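Aryl acylamidase (bacterium CSBL00001, PDB 4YJ6) probably hydrolyses the amide bond of aryl acylamides and belongs to the amidase signature family. Local coordinates at residues 115-123 / 238-246; 214-222 / 322-330. All coordinates share one frame; numbering follows the deposited sequence.

Contact 1: 115-123 / 238-246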
ATOM      1  N   THR A 115       5.184   1.697 -12.328  1.00 10.73           N
ATOM      2  CA  THR A 115       4.279   0.688 -12.901  1.00  9.12           C
ATOM      3  C   THR A 115       2.817   1.069 -12.832  1.00 10.37           C
ATOM      4  O   THR A 115       2.084   0.890 -13.801  1.00  9.26           O
ATOM      5  CB  THR A 115       4.472  -0.632 -12.170  1.00 10.40           C
ATOM      6  OG1 THR A 115       5.845  -1.013 -12.339  1.00 12.77           O
ATOM      7  CG2 THR A 115       3.512  -1.715 -12.762  1.00 11.65           C
ATOM      8  N   TYR A 116       2.363   1.555 -11.690  1.00 10.77           N
ATOM      9  CA  TYR A 116       0.927   1.826 -11.550  1.00 11.17           C
ATOM     10  C   TYR A 116       0.397   2.836 -12.623  1.00 12.85           C
ATOM     11  O   TYR A 116      -0.542   2.515 -13.307  1.00 11.68           O
ATOM     12  CB  TYR A 116       0.623   2.280 -10.124  1.00 12.46           C
ATOM     13  CG  TYR A 116      -0.834   2.416  -9.835  1.00 11.36           C
ATOM     14  CD1 TYR A 116      -1.563   1.306  -9.378  1.00 11.54           C
ATOM     15  CD2 TYR A 116      -1.473   3.648  -9.946  1.00  9.66           C
ATOM     16  CE1 TYR A 116      -2.892   1.404  -9.091  1.00 11.28           C
ATOM     17  CE2 TYR A 116      -2.832   3.759  -9.636  1.00 10.90           C
ATOM     18  CZ  TYR A 116      -3.517   2.626  -9.200  1.00 11.16           C
ATOM     19  OH  TYR A 116      -4.846   2.701  -8.887  1.00 10.73           O
ATOM     20  N   PRO A 117       1.003   4.037 -12.754  1.00 11.35           N
ATOM     21  CA  PRO A 117       0.460   4.969 -13.772  1.00 10.17           C
ATOM     22  C   PRO A 117       0.528   4.404 -15.204  1.00 11.83           C
ATOM     23  O   PRO A 117      -0.410   4.576 -15.980  1.00 12.57           O
ATOM     24  CB  PRO A 117       1.323   6.227 -13.603  1.00 12.75           C
ATOM     25  CG  PRO A 117       2.636   5.759 -12.980  1.00 10.68           C
ATOM     26  CD  PRO A 117       2.130   4.636 -11.993  1.00 11.17           C
ATOM     27  N   LEU A 118       1.614   3.698 -15.519  1.00 10.85           N
ATOM     28  CA  LEU A 118       1.801   3.144 -16.852  1.00 11.17           C
ATOM     29  C   LEU A 118       0.697   2.132 -17.141  1.00 13.58           C
ATOM     30  O   LEU A 118      -0.019   2.250 -18.144  1.00 13.42           O
ATOM     31  CB  LEU A 118       3.169   2.464 -16.952  1.00 11.38           C
ATOM     32  CG  LEU A 118       3.399   1.754 -18.290  1.00 15.00           C
ATOM     33  CD1 LEU A 118       3.493   2.779 -19.423  1.00 17.58           C
ATOM     34  CD2 LEU A 118       4.646   0.899 -18.226  1.00 20.49           C
ATOM     35  N   LYS A 119       0.556   1.125 -16.277  1.00 11.25           N
ATOM     36  CA  LYS A 119      -0.344   0.025 -16.625  1.00  9.73           C
ATOM     37  C   LYS A 119      -1.803   0.391 -16.431  1.00 11.34           C
ATOM     38  O   LYS A 119      -2.667  -0.035 -17.216  1.00 11.03           O
ATOM     39  CB  LYS A 119       0.047  -1.230 -15.837  1.00 11.02           C
ATOM     40  CG  LYS A 119       1.468  -1.667 -16.268  1.00 12.59           C
ATOM     41  CD  LYS A 119       1.728  -3.097 -15.937  1.00 15.64           C
ATOM     42  CE  LYS A 119       1.080  -4.030 -16.936  1.00 15.70           C
ATOM     43  NZ  LYS A 119       1.272  -5.427 -16.453  1.00 15.99           N
HETATM   44  N   MSE A 120      -2.091   1.215 -15.433  1.00  9.49           N
HETATM   45  CA  MSE A 120      -3.483   1.613 -15.241  1.00 10.72           C
HETATM   46  C   MSE A 120      -3.963   2.491 -16.405  1.00 12.79           C
HETATM   47  O   MSE A 120      -5.037   2.241 -16.981  1.00 12.74           O
HETATM   48  CB  MSE A 120      -3.661   2.346 -13.911  1.00 11.48           C
HETATM   49  CG  MSE A 120      -3.297   1.486 -12.689  1.00  9.80           C
HETATM   50 SE   MSE A 120      -4.633   0.096 -12.482  1.00 29.11          SE
HETATM   51  CE  MSE A 120      -6.088   1.151 -11.678  1.00 13.20           C
ATOM     52  N   SER A 121      -3.176   3.490 -16.777  1.00 11.26           N
ATOM     53  CA  SER A 121      -3.559   4.327 -17.928  1.00 13.19           C
ATOM     54  C   SER A 121      -3.589   3.514 -19.230  1.00 13.38           C
ATOM     55  O   SER A 121      -4.396   3.794 -20.136  1.00 12.92           O
ATOM     56  CB  SER A 121      -2.641   5.542 -18.043  1.00 13.47           C
ATOM     57  OG  SER A 121      -1.341   5.154 -18.450  1.00 19.10           O
ATOM     58  N   GLY A 122      -2.726   2.504 -19.325  1.00 13.20           N
ATOM     59  CA  GLY A 122      -2.732   1.602 -20.455  1.00 10.85           C
ATOM     60  C   GLY A 122      -4.057   0.896 -20.712  1.00 15.18           C
ATOM     61  O   GLY A 122      -4.378   0.578 -21.855  1.00 14.76           O
ATOM     62  N   GLU A 123      -4.822   0.636 -19.652  1.00 12.33           N
ATOM     63  CA  GLU A 123      -6.136   0.027 -19.776  1.00 11.79           C
ATOM     64  C   GLU A 123      -7.245   1.060 -19.524  1.00 12.16           C
ATOM     65  O   GLU A 123      -8.367   0.723 -19.144  1.00 12.16           O
ATOM     66  CB  GLU A 123      -6.229  -1.171 -18.821  1.00 13.96           C
ATOM     67  CG  GLU A 123      -5.341  -2.326 -19.295  1.00 12.53           C
ATOM     68  CD  GLU A 123      -5.820  -3.000 -20.581  1.00 20.28           C
ATOM     69  OE1 GLU A 123      -7.014  -2.926 -20.921  1.00 16.40           O
ATOM     70  OE2 GLU A 123      -4.979  -3.632 -21.265  1.00 23.04           O
HETATM   71  N   MSE A 238      -5.583  -5.923 -10.296  1.00 10.09           N
HETATM   72  CA  MSE A 238      -4.461  -6.849 -10.417  1.00  9.34           C
HETATM   73  C   MSE A 238      -4.409  -7.483 -11.790  1.00 10.34           C
HETATM   74  O   MSE A 238      -3.338  -7.771 -12.284  1.00 10.87           O
HETATM   75  CB  MSE A 238      -4.563  -7.960  -9.349  1.00  8.62           C
HETATM   76  CG  MSE A 238      -4.214  -7.456  -7.968  1.00  8.67           C
HETATM   77 SE   MSE A 238      -2.429  -6.699  -7.927  1.00 28.19          SE
HETATM   78  CE  MSE A 238      -1.345  -8.208  -8.566  1.00 10.62           C
ATOM     79  N   ASN A 239      -5.555  -7.720 -12.419  1.00 10.16           N
ATOM     80  CA  ASN A 239      -5.525  -8.221 -13.791  1.00 10.31           C
ATOM     81  C   ASN A 239      -4.813  -7.262 -14.738  1.00 11.76           C
ATOM     82  O   ASN A 239      -4.186  -7.704 -15.687  1.00 13.54           O
ATOM     83  CB  ASN A 239      -6.943  -8.507 -14.298  1.00 11.96           C
ATOM     84  CG  ASN A 239      -7.408  -9.901 -13.925  1.00 13.60           C
ATOM     85  OD1 ASN A 239      -6.633 -10.706 -13.407  1.00 11.64           O
ATOM     86  ND2 ASN A 239      -8.646 -10.211 -14.253  1.00 12.85           N
ATOM     87  N   VAL A 240      -4.908  -5.968 -14.456  1.00  9.57           N
ATOM     88  CA  VAL A 240      -4.184  -4.977 -15.228  1.00  8.86           C
ATOM     89  C   VAL A 240      -2.715  -4.882 -14.813  1.00 11.15           C
ATOM     90  O   VAL A 240      -1.845  -4.801 -15.662  1.00 10.57           O
ATOM     91  CB  VAL A 240      -4.877  -3.591 -15.090  1.00 11.34           C
ATOM     92  CG1 VAL A 240      -3.989  -2.399 -15.689  1.00 11.05           C
ATOM     93  CG2 VAL A 240      -6.235  -3.634 -15.807  1.00 12.90           C
ATOM     94  N   LEU A 241      -2.455  -4.890 -13.511  1.00  9.61           N
ATOM     95  CA  LEU A 241      -1.116  -4.558 -12.998  1.00  8.41           C
ATOM     96  C   LEU A 241      -0.141  -5.694 -13.177  1.00 10.58           C
ATOM     97  O   LEU A 241       1.042  -5.450 -13.442  1.00 11.13           O
ATOM     98  CB  LEU A 241      -1.189  -4.219 -11.490  1.00  8.69           C
ATOM     99  CG  LEU A 241      -1.850  -2.845 -11.203  1.00 10.84           C
ATOM    100  CD1 LEU A 241      -2.113  -2.709  -9.703  1.00 12.52           C
ATOM    101  CD2 LEU A 241      -0.961  -1.680 -11.710  1.00 11.71           C
ATOM    102  N   HIS A 242      -0.579  -6.937 -12.993  1.00  9.66           N
ATOM    103  CA  HIS A 242       0.392  -8.045 -13.011  1.00  9.25           C
ATOM    104  C   HIS A 242       0.876  -8.322 -14.436  1.00 11.52           C
ATOM    105  O   HIS A 242       0.230  -7.932 -15.430  1.00  9.46           O
ATOM    106  CB  HIS A 242      -0.176  -9.322 -12.362  1.00 10.99           C
ATOM    107  CG  HIS A 242      -0.913 -10.208 -13.318  1.00 11.68           C
ATOM    108  ND1 HIS A 242      -2.179  -9.908 -13.773  1.00 11.84           N
ATOM    109  CD2 HIS A 242      -0.578 -11.399 -13.873  1.00 12.59           C
ATOM    110  CE1 HIS A 242      -2.587 -10.866 -14.595  1.00 15.92           C
ATOM    111  NE2 HIS A 242      -1.635 -11.781 -14.666  1.00 15.90           N
ATOM    112  N   GLY A 243       2.019  -9.004 -14.525  1.00 11.25           N
ATOM    113  CA  GLY A 243       2.471  -9.555 -15.790  1.00 11.64           C
ATOM    114  C   GLY A 243       3.960  -9.362 -16.053  1.00 10.59           C
ATOM    115  O   GLY A 243       4.612  -8.510 -15.477  1.00  9.81           O
ATOM    116  N   PHE A 244       4.475 -10.187 -16.940  1.00 10.71           N
ATOM    117  CA  PHE A 244       5.899 -10.234 -17.260  1.00 11.20           C
ATOM    118  C   PHE A 244       6.442  -8.882 -17.746  1.00 11.19           C
ATOM    119  O   PHE A 244       5.815  -8.195 -18.567  1.00 12.35           O
ATOM    120  CB  PHE A 244       6.111 -11.301 -18.344  1.00 10.86           C
ATOM    121  CG  PHE A 244       7.536 -11.448 -18.773  1.00 10.48           C
ATOM    122  CD1 PHE A 244       8.480 -11.960 -17.895  1.00 10.82           C
ATOM    123  CD2 PHE A 244       7.926 -11.088 -20.063  1.00 12.63           C
ATOM    124  CE1 PHE A 244       9.800 -12.100 -18.299  1.00 10.30           C
ATOM    125  CE2 PHE A 244       9.257 -11.227 -20.476  1.00 13.55           C
ATOM    126  CZ  PHE A 244      10.188 -11.746 -19.611  1.00 11.82           C
ATOM    127  N   ASP A 245       7.627  -8.528 -17.250  1.00  9.57           N
ATOM    128  CA  ASP A 245       8.399  -7.429 -17.827  1.00 10.96           C
ATOM    129  C   ASP A 245       9.859  -7.826 -17.654  1.00 11.10           C
ATOM    130  O   ASP A 245      10.322  -7.949 -16.503  1.00 11.49           O
ATOM    131  CB  ASP A 245       8.104  -6.137 -17.065  1.00 10.96           C
ATOM    132  CG  ASP A 245       8.864  -4.943 -17.611  1.00 16.85           C
ATOM    133  OD1 ASP A 245       9.893  -5.129 -18.270  1.00 13.13           O
ATOM    134  OD2 ASP A 245       8.405  -3.814 -17.391  1.00 19.89           O
ATOM    135  N   ARG A 246      10.568  -8.054 -18.771  1.00  9.53           N
ATOM    136  CA  ARG A 246      11.928  -8.549 -18.682  1.00 10.54           C
ATOM    137  C   ARG A 246      12.845  -7.602 -17.909  1.00 10.02           C
ATOM    138  O   ARG A 246      13.877  -8.034 -17.401  1.00 11.57           O
ATOM    139  CB  ARG A 246      12.482  -8.846 -20.100  1.00 10.39           C
ATOM    140  CG  ARG A 246      12.641  -7.576 -21.023  1.00 10.68           C
ATOM    141  CD  ARG A 246      13.260  -7.990 -22.387  1.00 10.76           C
ATOM    142  NE  ARG A 246      12.399  -8.999 -23.013  1.00 12.28           N
ATOM    143  CZ  ARG A 246      11.331  -8.738 -23.759  1.00 13.11           C
ATOM    144  NH1 ARG A 246      11.020  -7.494 -24.112  1.00 13.50           N
ATOM    145  NH2 ARG A 246      10.572  -9.748 -24.183  1.00 14.14           N
TER
HETATM  146  O   HOH W   1       3.712  -6.188 -17.106  1.00 20.34           O
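Lys119, on the helix 115-122, reaches across to the end of the helix 231-241 and finds a bundle of backbone carbonyls there. Its CB starts beside Val240 O and near the CD2 methyl of Leu241. Farther out, CD lies 3.5 Å from Leu241 O, and CE comes within 3.3 Å of Val240 O. The chain bends at chi3 (79°), and that turn swings NZ in among the last carbonyls. The ammonium then donates to Leu241 O at 3.0 Å, arriving above the carbonyl plane rather than on a lone pair. Weak bonds from the same NZ go to His242 O and Val240 O, and a water accepts from it at 2.6 Å and passes a bond on to Phe244 O.

Apart from this polar tip the helices meet through carbon. Val240 CG1 sits tightly over the backbone of Lys119, 3.1 Å from its O, and also faces the selenium of selenomethionine Met120. CG2, the other branch, meets CG of Glu123, whose OE1 is held by Met75 N. Although the CB of Leu241 points away, its CD2 returns to lie 3.8 Å from Tyr116 CD1; CG anti to the backbone N (chi1 -173°) brings that side of the tyrosine ring to the leucine. Met120, on the same helix, lays its CG over one face of the ring, and Tyr116 OH is hydrogen-bonded to Thr81 OG1.

His242 is the first residue to leave the helical backbone, and its ND1 turns back to donate to Met238 O. The lysine's positive charge would probably interact favourably with the partial negative charge at this helix end: a lysine of one helix bonding to the last carbonyls of another, here within the amidase signature α/β fold.

Contact 2: 214-222 / 322-330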
ATOM      1  N   ASN A 214      19.966   1.034 -10.066  1.00 15.50           N
ATOM      2  CA  ASN A 214      20.433  -0.233  -9.543  1.00 16.73           C
ATOM      3  C   ASN A 214      19.278  -1.238  -9.363  1.00 17.03           C
ATOM      4  O   ASN A 214      18.500  -1.121  -8.427  1.00 15.97           O
ATOM      5  CB  ASN A 214      21.169  -0.031  -8.217  1.00 16.47           C
ATOM      6  CG  ASN A 214      21.780  -1.306  -7.704  1.00 17.22           C
ATOM      7  OD1 ASN A 214      21.724  -2.340  -8.377  1.00 17.14           O
ATOM      8  ND2 ASN A 214      22.363  -1.255  -6.511  1.00 17.40           N
ATOM      9  N   ALA A 215      19.179  -2.226 -10.259  1.00 15.91           N
ATOM     10  CA  ALA A 215      18.116  -3.246 -10.166  1.00 16.69           C
ATOM     11  C   ALA A 215      18.432  -4.345  -9.149  1.00 15.67           C
ATOM     12  O   ALA A 215      17.579  -5.169  -8.824  1.00 14.61           O
ATOM     13  CB  ALA A 215      17.868  -3.877 -11.551  1.00 14.89           C
ATOM     14  N   PHE A 216      19.683  -4.379  -8.713  1.00 15.08           N
ATOM     15  CA  PHE A 216      20.171  -5.399  -7.810  1.00 16.91           C
ATOM     16  C   PHE A 216      20.533  -4.743  -6.471  1.00 20.11           C
ATOM     17  O   PHE A 216      21.502  -5.090  -5.831  1.00 22.39           O
ATOM     18  CB  PHE A 216      21.359  -6.133  -8.466  1.00 16.28           C
ATOM     19  CG  PHE A 216      20.944  -6.949  -9.670  1.00 16.27           C
ATOM     20  CD1 PHE A 216      20.397  -8.209  -9.508  1.00 17.39           C
ATOM     21  CD2 PHE A 216      21.056  -6.427 -10.964  1.00 14.23           C
ATOM     22  CE1 PHE A 216      19.982  -8.952 -10.610  1.00 14.47           C
ATOM     23  CE2 PHE A 216      20.644  -7.158 -12.083  1.00 14.33           C
ATOM     24  CZ  PHE A 216      20.091  -8.423 -11.909  1.00 14.41           C
ATOM     25  N   HIS A 217      19.700  -3.800  -6.055  1.00 19.20           N
ATOM     26  CA  HIS A 217      19.891  -3.129  -4.768  1.00 22.03           C
ATOM     27  C   HIS A 217      19.669  -4.060  -3.583  1.00 23.23           C
ATOM     28  O   HIS A 217      18.991  -5.120  -3.670  1.00 18.57           O
ATOM     29  CB  HIS A 217      18.939  -1.936  -4.644  1.00 21.24           C
ATOM     30  CG  HIS A 217      17.506  -2.347  -4.580  1.00 23.82           C
ATOM     31  ND1 HIS A 217      16.897  -2.738  -3.404  1.00 22.94           N
ATOM     32  CD2 HIS A 217      16.584  -2.517  -5.558  1.00 23.72           C
ATOM     33  CE1 HIS A 217      15.651  -3.109  -3.656  1.00 21.58           C
ATOM     34  NE2 HIS A 217      15.435  -2.982  -4.955  1.00 21.52           N
ATOM     35  N   PRO A 218      20.221  -3.655  -2.437  1.00 22.02           N
ATOM     36  CA  PRO A 218      20.219  -4.513  -1.255  1.00 20.96           C
ATOM     37  C   PRO A 218      19.006  -4.315  -0.349  1.00 20.88           C
ATOM     38  O   PRO A 218      19.043  -4.751   0.811  1.00 19.95           O
ATOM     39  CB  PRO A 218      21.503  -4.083  -0.529  1.00 23.79           C
ATOM     40  CG  PRO A 218      21.654  -2.657  -0.888  1.00 22.63           C
ATOM     41  CD  PRO A 218      21.189  -2.547  -2.309  1.00 23.20           C
ATOM     42  N   GLY A 219      17.951  -3.672  -0.844  1.00 18.23           N
ATOM     43  CA  GLY A 219      16.789  -3.427  -0.009  1.00 16.99           C
ATOM     44  C   GLY A 219      15.878  -4.647   0.110  1.00 14.33           C
ATOM     45  O   GLY A 219      16.138  -5.721  -0.451  1.00 15.56           O
ATOM     46  N   PRO A 220      14.803  -4.516   0.883  1.00 14.73           N
ATOM     47  CA  PRO A 220      13.777  -5.576   0.936  1.00 12.89           C
ATOM     48  C   PRO A 220      13.032  -5.671  -0.393  1.00 13.74           C
ATOM     49  O   PRO A 220      13.221  -4.848  -1.312  1.00 11.40           O
ATOM     50  CB  PRO A 220      12.801  -5.080   2.005  1.00 12.51           C
ATOM     51  CG  PRO A 220      13.343  -3.793   2.523  1.00 16.37           C
ATOM     52  CD  PRO A 220      14.392  -3.291   1.581  1.00 17.10           C
ATOM     53  N   TYR A 221      12.171  -6.668  -0.511  1.00 11.87           N
ATOM     54  CA  TYR A 221      11.312  -6.707  -1.690  1.00 11.16           C
ATOM     55  C   TYR A 221      10.395  -5.469  -1.710  1.00 11.01           C
ATOM     56  O   TYR A 221       9.794  -5.123  -0.692  1.00 11.14           O
ATOM     57  CB  TYR A 221      10.454  -7.972  -1.648  1.00  9.69           C
ATOM     58  CG  TYR A 221      11.160  -9.286  -1.864  1.00 12.06           C
ATOM     59  CD1 TYR A 221      11.962  -9.497  -2.977  1.00 12.70           C
ATOM     60  CD2 TYR A 221      10.990 -10.343  -0.961  1.00  9.47           C
ATOM     61  CE1 TYR A 221      12.574 -10.730  -3.196  1.00 12.82           C
ATOM     62  CE2 TYR A 221      11.585 -11.582  -1.191  1.00 10.86           C
ATOM     63  CZ  TYR A 221      12.376 -11.758  -2.310  1.00 14.11           C
ATOM     64  OH  TYR A 221      12.954 -12.979  -2.555  1.00 10.69           O
ATOM     65  N   LEU A 222      10.225  -4.873  -2.892  1.00  9.84           N
ATOM     66  CA  LEU A 222       9.379  -3.690  -3.067  1.00  8.61           C
ATOM     67  C   LEU A 222       8.262  -4.050  -4.034  1.00  9.73           C
ATOM     68  O   LEU A 222       8.506  -4.739  -5.043  1.00  9.66           O
ATOM     69  CB  LEU A 222      10.170  -2.537  -3.706  1.00 10.89           C
ATOM     70  CG  LEU A 222      11.490  -2.193  -2.989  1.00 10.27           C
ATOM     71  CD1 LEU A 222      12.220  -1.018  -3.735  1.00 13.36           C
ATOM     72  CD2 LEU A 222      11.212  -1.794  -1.533  1.00 12.19           C
ATOM     73  N   TRP A 322      15.657  -4.131   8.807  1.00 12.01           N
ATOM     74  CA  TRP A 322      14.819  -3.483   7.758  1.00 12.15           C
ATOM     75  C   TRP A 322      15.234  -2.048   7.492  1.00 11.39           C
ATOM     76  O   TRP A 322      15.417  -1.637   6.331  1.00 11.03           O
ATOM     77  CB  TRP A 322      13.347  -3.498   8.178  1.00 10.75           C
ATOM     78  CG  TRP A 322      12.424  -2.951   7.067  1.00 11.36           C
ATOM     79  CD1 TRP A 322      11.853  -3.672   6.036  1.00 12.60           C
ATOM     80  CD2 TRP A 322      11.973  -1.607   6.905  1.00 12.11           C
ATOM     81  NE1 TRP A 322      11.100  -2.845   5.253  1.00 10.75           N
ATOM     82  CE2 TRP A 322      11.152  -1.573   5.762  1.00 11.18           C
ATOM     83  CE3 TRP A 322      12.213  -0.409   7.604  1.00 11.99           C
ATOM     84  CZ2 TRP A 322      10.554  -0.402   5.309  1.00 12.44           C
ATOM     85  CZ3 TRP A 322      11.633   0.750   7.165  1.00 14.90           C
ATOM     86  CH2 TRP A 322      10.805   0.759   6.011  1.00 13.37           C
ATOM     87  N   CYS A 323      15.439  -1.278   8.561  1.00 11.53           N
ATOM     88  CA  CYS A 323      15.847   0.116   8.392  1.00 11.81           C
ATOM     89  C   CYS A 323      17.168   0.236   7.670  1.00 12.17           C
ATOM     90  O   CYS A 323      17.328   1.104   6.809  1.00 12.09           O
ATOM     91  CB  CYS A 323      15.937   0.826   9.759  1.00 12.63           C
ATOM     92  SG  CYS A 323      14.316   1.155  10.516  1.00 13.10           S
ATOM     93  N   ARG A 324      18.142  -0.608   8.014  1.00 12.53           N
ATOM     94  CA  ARG A 324      19.403  -0.547   7.300  1.00 12.93           C
ATOM     95  C   ARG A 324      19.240  -0.935   5.824  1.00 13.44           C
ATOM     96  O   ARG A 324      19.840  -0.315   4.946  1.00 13.89           O
ATOM     97  CB  ARG A 324      20.444  -1.462   7.966  1.00 13.64           C
ATOM     98  CG  ARG A 324      21.018  -0.875   9.280  1.00 14.42           C
ATOM     99  CD  ARG A 324      22.188  -1.720   9.787  1.00 16.03           C
ATOM    100  NE  ARG A 324      21.730  -3.055  10.191  1.00 14.74           N
ATOM    101  CZ  ARG A 324      21.339  -3.406  11.411  1.00 16.32           C
ATOM    102  NH1 ARG A 324      21.347  -2.528  12.443  1.00 15.80           N
ATOM    103  NH2 ARG A 324      20.918  -4.647  11.618  1.00 13.02           N
HETATM  104  N   MSE A 325      18.456  -1.982   5.544  1.00 13.29           N
HETATM  105  CA  MSE A 325      18.260  -2.395   4.152  1.00 15.50           C
HETATM  106  C   MSE A 325      17.596  -1.329   3.292  1.00 15.26           C
HETATM  107  O   MSE A 325      17.988  -1.144   2.141  1.00 15.57           O
HETATM  108  CB  MSE A 325      17.436  -3.689   4.124  1.00 14.76           C
HETATM  109  CG  MSE A 325      18.265  -4.796   4.605  1.00 15.26           C
HETATM  110 SE   MSE A 325      17.027  -6.265   4.922  1.00 44.71          SE
HETATM  111  CE  MSE A 325      16.396  -6.584   3.166  1.00 21.03           C
ATOM    112  N   ILE A 326      16.605  -0.626   3.833  1.00 12.92           N
ATOM    113  CA  ILE A 326      15.952   0.473   3.105  1.00 14.05           C
ATOM    114  C   ILE A 326      16.886   1.684   2.991  1.00 14.78           C
ATOM    115  O   ILE A 326      16.903   2.427   1.996  1.00 13.63           O
ATOM    116  CB  ILE A 326      14.653   0.918   3.867  1.00 16.12           C
ATOM    117  CG1 ILE A 326      13.607  -0.191   3.766  1.00 17.22           C
ATOM    118  CG2 ILE A 326      14.109   2.279   3.305  1.00 18.97           C
ATOM    119  CD1 ILE A 326      12.806  -0.155   2.434  1.00 17.61           C
ATOM    120  N   ALA A 327      17.670   1.892   4.035  1.00 12.83           N
ATOM    121  CA  ALA A 327      18.529   3.072   4.082  1.00 13.68           C
ATOM    122  C   ALA A 327      19.611   3.041   2.989  1.00 14.59           C
ATOM    123  O   ALA A 327      19.992   4.081   2.512  1.00 13.64           O
ATOM    124  CB  ALA A 327      19.191   3.191   5.493  1.00 13.77           C
ATOM    125  N   ILE A 328      20.131   1.869   2.611  1.00 14.88           N
ATOM    126  CA  ILE A 328      21.231   1.827   1.653  1.00 13.87           C
ATOM    127  C   ILE A 328      20.827   2.454   0.310  1.00 15.40           C
ATOM    128  O   ILE A 328      21.482   3.379  -0.181  1.00 13.49           O
ATOM    129  CB  ILE A 328      21.822   0.390   1.496  1.00 12.96           C
ATOM    130  CG1 ILE A 328      22.482  -0.024   2.821  1.00 16.68           C
ATOM    131  CG2 ILE A 328      22.859   0.356   0.358  1.00 17.30           C
ATOM    132  CD1 ILE A 328      22.757  -1.541   2.959  1.00 19.53           C
ATOM    133  N   PRO A 329      19.712   2.002  -0.280  1.00 14.65           N
ATOM    134  CA  PRO A 329      19.309   2.699  -1.517  1.00 15.73           C
ATOM    135  C   PRO A 329      18.818   4.117  -1.285  1.00 16.18           C
ATOM    136  O   PRO A 329      18.852   4.917  -2.207  1.00 15.67           O
ATOM    137  CB  PRO A 329      18.164   1.836  -2.082  1.00 18.64           C
ATOM    138  CG  PRO A 329      17.931   0.745  -1.085  1.00 19.92           C
ATOM    139  CD  PRO A 329      18.963   0.763  -0.023  1.00 15.44           C
ATOM    140  N   THR A 330      18.365   4.435  -0.076  1.00 13.83           N
ATOM    141  CA  THR A 330      17.963   5.810   0.207  1.00 14.86           C
ATOM    142  C   THR A 330      19.207   6.705   0.156  1.00 13.92           C
ATOM    143  O   THR A 330      19.185   7.799  -0.394  1.00 15.62           O
ATOM    144  CB  THR A 330      17.287   5.888   1.584  1.00 14.33           C
ATOM    145  OG1 THR A 330      16.113   5.065   1.558  1.00 14.06           O
ATOM    146  CG2 THR A 330      16.862   7.317   1.868  1.00 15.27           C
TER
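Pro218, Gly219 and Pro220 lie against the helix 315-339 where the loop linking strands 198-201 and 223-228 of the large mixed sheet crosses it, a loop-on-helix packing within the amidase fold. The helix is kinked at Pro329, whose N has no bond to the preceding turn.

Apolar contacts dominate. Pro218 CG presses on the CG2 methyl of Ile328 at 3.5 Å, tighter than usual for two carbons. Pro220 wedges between three side chains: its CD is 3.6 Å from Ile326 CD1, its CG meets the indole of Trp322 3.7 Å from NE1, and the selenomethionine Met325 brings CE to 3.5 Å from Pro220 N. Ile326 starts away from the loop, yet with CG1 beside its own N (chi1 -69°) it sends CD1 back to the proline ring, while within the helix CG1 lies over one face of the indole, offset toward its rim. An alanine in place of Pro220 would probably open a gap beside Ile326 CD1 and the indole, leaving both less firmly packed.

Polar terms are slighter. Gly219 CA makes a CA-H...O contact of 3.4 Å with Met325 O, a direct backbone-to-backbone meeting. The Trp322 NE1 proton goes to Gly184 O, and the Trp322 side chain comes within about 4 Å, nearest atoms, of a bound phosphate ion, probably from the crystallisation liquor.

One bond inside the loop holds its turn: Gly219 N donates to His217 ND1 at 2.9 Å, 17° out of the imidazole plane, with Pro329 CG lying obliquely beside that ring.

In the fold
The two contacts interleave along the chain: 115-123, then 214-222, then 238-246, then 322-330. Their centres are 23 Å apart and their nearest atoms about 8 Å, so they do not touch. The large mixed sheet connects them, for the loop of contact 2 runs straight into strand 223-228, which is followed by helix 231-241 of contact 1. Contact 1 joins that helix to helix 115-122, which packs also against strands 126-131 and 178-183; contact 2 ties the loop to the long helix 315-339. Both belong to the one amidase fold, bringing together parts of the chain at least 100 residues apart.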